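Local structure of plasmin and fibronectin-binding protein A (Streptococcus pneumoniae, 4MR0) at residues N369-M374 / N392-K397. The protein acts as a surface adhesin and invasin that binds human fibronectin, plasmin, plasminogen and serum albumin. Numbering follows the deposited sequence.
Sequences NHFDNM and NRFDKK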
loop_
_atom_site.group_PDB
_atom_site.type_symbol
_atom_site.label_atom_id
_atom_site.label_comp_id
_atom_site.label_asym_id
_atom_site.label_seq_id
_atom_site.Cartn_x
_atom_site.Cartn_y
_atom_site.Cartn_z
ATOM N N ASN A 369 -10.123 -4.288 3.992
ATOM C CA ASN A 369 -9.021 -5.227 3.762
ATOM C C ASN A 369 -8.511 -5.730 5.106
ATOM O O ASN A 369 -8.776 -5.121 6.146
ATOM C CB ASN A 369 -7.845 -4.551 3.045
ATOM C CG ASN A 369 -8.234 -3.962 1.710
ATOM O OD1 ASN A 369 -8.388 -2.739 1.568
ATOM N ND2 ASN A 369 -8.407 -4.825 0.722
ATOM N N HIS A 370 -7.771 -6.837 5.082
ATOM C CA HIS A 370 -7.183 -7.390 6.300
ATOM C C HIS A 370 -5.659 -7.343 6.142
ATOM O O HIS A 370 -5.087 -8.072 5.335
ATOM C CB HIS A 370 -7.633 -8.841 6.517
ATOM C CG HIS A 370 -7.110 -9.453 7.782
ATOM N ND1 HIS A 370 -7.426 -10.737 8.173
ATOM C CD2 HIS A 370 -6.300 -8.955 8.748
ATOM C CE1 HIS A 370 -6.834 -11.004 9.325
ATOM N NE2 HIS A 370 -6.144 -9.940 9.695
ATOM N N PHE A 371 -5.010 -6.468 6.901
ATOM C CA PHE A 371 -3.558 -6.329 6.848
ATOM C C PHE A 371 -3.032 -7.142 8.026
ATOM O O PHE A 371 -2.943 -6.649 9.153
ATOM C CB PHE A 371 -3.183 -4.861 6.985
ATOM C CG PHE A 371 -3.758 -3.991 5.901
ATOM C CD1 PHE A 371 -3.314 -4.110 4.587
ATOM C CD2 PHE A 371 -4.749 -3.062 6.192
ATOM C CE1 PHE A 371 -3.855 -3.307 3.570
ATOM C CE2 PHE A 371 -5.297 -2.254 5.185
ATOM C CZ PHE A 371 -4.848 -2.378 3.875
ATOM N N ASP A 372 -2.678 -8.391 7.736
ATOM C CA ASP A 372 -2.239 -9.347 8.743
ATOM C C ASP A 372 -0.761 -9.381 9.122
ATOM O O ASP A 372 0.026 -10.147 8.557
ATOM C CB ASP A 372 -2.681 -10.743 8.302
ATOM C CG ASP A 372 -2.801 -11.718 9.458
ATOM O OD1 ASP A 372 -2.431 -11.358 10.592
ATOM O OD2 ASP A 372 -3.267 -12.850 9.222
ATOM N N ASN A 373 -0.400 -8.554 10.096
ATOM C CA ASN A 373 0.964 -8.494 10.615
ATOM C C ASN A 373 2.028 -7.976 9.643
ATOM O O ASN A 373 3.054 -8.630 9.441
ATOM C CB ASN A 373 1.360 -9.891 11.142
ATOM C CG ASN A 373 2.511 -9.847 12.135
ATOM O OD1 ASN A 373 2.547 -8.997 13.032
ATOM N ND2 ASN A 373 3.455 -10.779 11.992
ATOM N N MET A 374 1.793 -6.807 9.047
ATOM C CA MET A 374 2.769 -6.215 8.128
ATOM C C MET A 374 3.989 -5.805 8.949
ATOM O O MET A 374 3.869 -5.496 10.134
ATOM C CB MET A 374 2.185 -4.982 7.432
ATOM C CG MET A 374 1.633 -5.233 6.015
ATOM S SD MET A 374 0.238 -6.353 5.822
ATOM C CE MET A 374 1.089 -7.981 5.884
ATOM N N ASN A 392 -11.020 -1.289 7.564
ATOM C CA ASN A 392 -9.951 -2.270 7.431
ATOM C C ASN A 392 -9.575 -2.843 8.793
ATOM O O ASN A 392 -9.860 -2.250 9.830
ATOM C CB ASN A 392 -8.715 -1.618 6.813
ATOM C CG ASN A 392 -8.979 -1.062 5.431
ATOM O OD1 ASN A 392 -9.012 -1.803 4.447
ATOM N ND2 ASN A 392 -9.182 0.253 5.351
ATOM N N ARG A 393 -8.940 -4.007 8.778
ATOM C CA ARG A 393 -8.487 -4.647 10.002
ATOM C C ARG A 393 -6.959 -4.741 9.950
ATOM O O ARG A 393 -6.396 -5.371 9.053
ATOM C CB ARG A 393 -9.102 -6.041 10.124
ATOM C CG ARG A 393 -8.466 -6.892 11.201
ATOM C CD ARG A 393 -9.190 -8.214 11.346
ATOM N NE ARG A 393 -8.463 -9.129 12.220
ATOM C CZ ARG A 393 -8.886 -10.350 12.536
ATOM N NH1 ARG A 393 -10.036 -10.803 12.049
ATOM N NH2 ARG A 393 -8.153 -11.122 13.331
ATOM N N PHE A 394 -6.287 -4.099 10.897
ATOM C CA PHE A 394 -4.824 -4.128 10.937
ATOM C C PHE A 394 -4.381 -4.928 12.148
ATOM O O PHE A 394 -4.586 -4.490 13.285
ATOM C CB PHE A 394 -4.235 -2.721 11.074
ATOM C CG PHE A 394 -4.626 -1.766 9.979
ATOM C CD1 PHE A 394 -5.936 -1.300 9.872
ATOM C CD2 PHE A 394 -3.662 -1.277 9.094
ATOM C CE1 PHE A 394 -6.282 -0.355 8.905
ATOM C CE2 PHE A 394 -3.989 -0.336 8.126
ATOM C CZ PHE A 394 -5.301 0.133 8.027
ATOM N N ASP A 395 -3.776 -6.087 11.917
ATOM C CA ASP A 395 -3.300 -6.906 13.025
ATOM C C ASP A 395 -1.784 -6.823 13.117
ATOM O O ASP A 395 -1.093 -6.722 12.101
ATOM C CB ASP A 395 -3.720 -8.367 12.848
ATOM C CG ASP A 395 -5.220 -8.572 13.006
ATOM O OD1 ASP A 395 -5.821 -7.962 13.919
ATOM O OD2 ASP A 395 -5.797 -9.360 12.227
ATOM N N LYS A 396 -1.267 -6.849 14.337
ATOM C CA LYS A 396 0.172 -6.792 14.545
ATOM C C LYS A 396 0.519 -7.668 15.731
ATOM O O LYS A 396 0.073 -7.422 16.853
ATOM C CB LYS A 396 0.622 -5.352 14.796
ATOM C CG LYS A 396 2.128 -5.177 14.956
ATOM C CD LYS A 396 2.898 -5.585 13.708
ATOM C CE LYS A 396 4.385 -5.284 13.868
ATOM N NZ LYS A 396 5.208 -5.840 12.756
ATOM N N LYS A 397 1.303 -8.706 15.475
ATOM C CA LYS A 397 1.702 -9.634 16.521
ATOM C C LYS A 397 3.047 -9.240 17.122
ATOM O O LYS A 397 3.688 -8.283 16.679
ATOM C CB LYS A 397 1.782 -11.054 15.958
ATOM C CG LYS A 397 0.455 -11.594 15.452
ATOM C CD LYS A 397 0.566 -13.069 15.084
ATOM C CE LYS A 397 1.178 -13.283 13.709
ATOM N NZ LYS A 397 0.118 -13.375 12.658
HETATM O O HOH W 1 -0.686 -5.196 9.854
HETATM O O HOH W 2 5.820 -8.184 10.811
HETATM O O HOH W 3 2.394 -13.585 10.628
HETATM O O HOH W 4 5.538 -8.155 14.487
#
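N369 and N392 sit one above the other on successive coils of a right-handed parallel beta-helix, the pectate lyase-like fold. OD1 of N392 accepts the backbone N-H of N369 at 2.8 Å, and its ND2 binds the carbonyl of I366, both bonds made by a short amide in the asparagine ladder that N436 continues. From here the strands run in parallel register, N369 O taking the N-H of R393 and R393 O that of F371. H370 projects to the outer face. R393 CD packs over one face of its ring, the guanidinium stacking on it at 26°, while NE2 donates a hydrogen bond to D395 OD2 (2.6 Å). This bond is bent (139° at H) and meets OD2 on the anti side, tilted out of the carboxylate plane; R393 NE takes the syn side of the same oxygen in a salt bridge of 2.7 Å, which probably stabilises the buried carboxylate. F371 turns to the interior, where its CD2 lies 3.4 Å from F394 CE2 over that ring's face, oblique rings in an aromatic ladder with F336 and F438. D372, whose OD2 is hydrogen-bonded to the hydroxyl of Y335, reaches K397 NZ across the contact in a long salt bridge. N373, with positive phi (67°), turns the chain out of the strand, a conformation asparagine tolerates well; its OD1 receives K397 N at 2.8 Å. Past the turn, K396 donates from NZ to M374 O (3.0 Å), and a water accepts the N-H of M374 while donating to F371 O and D395 O.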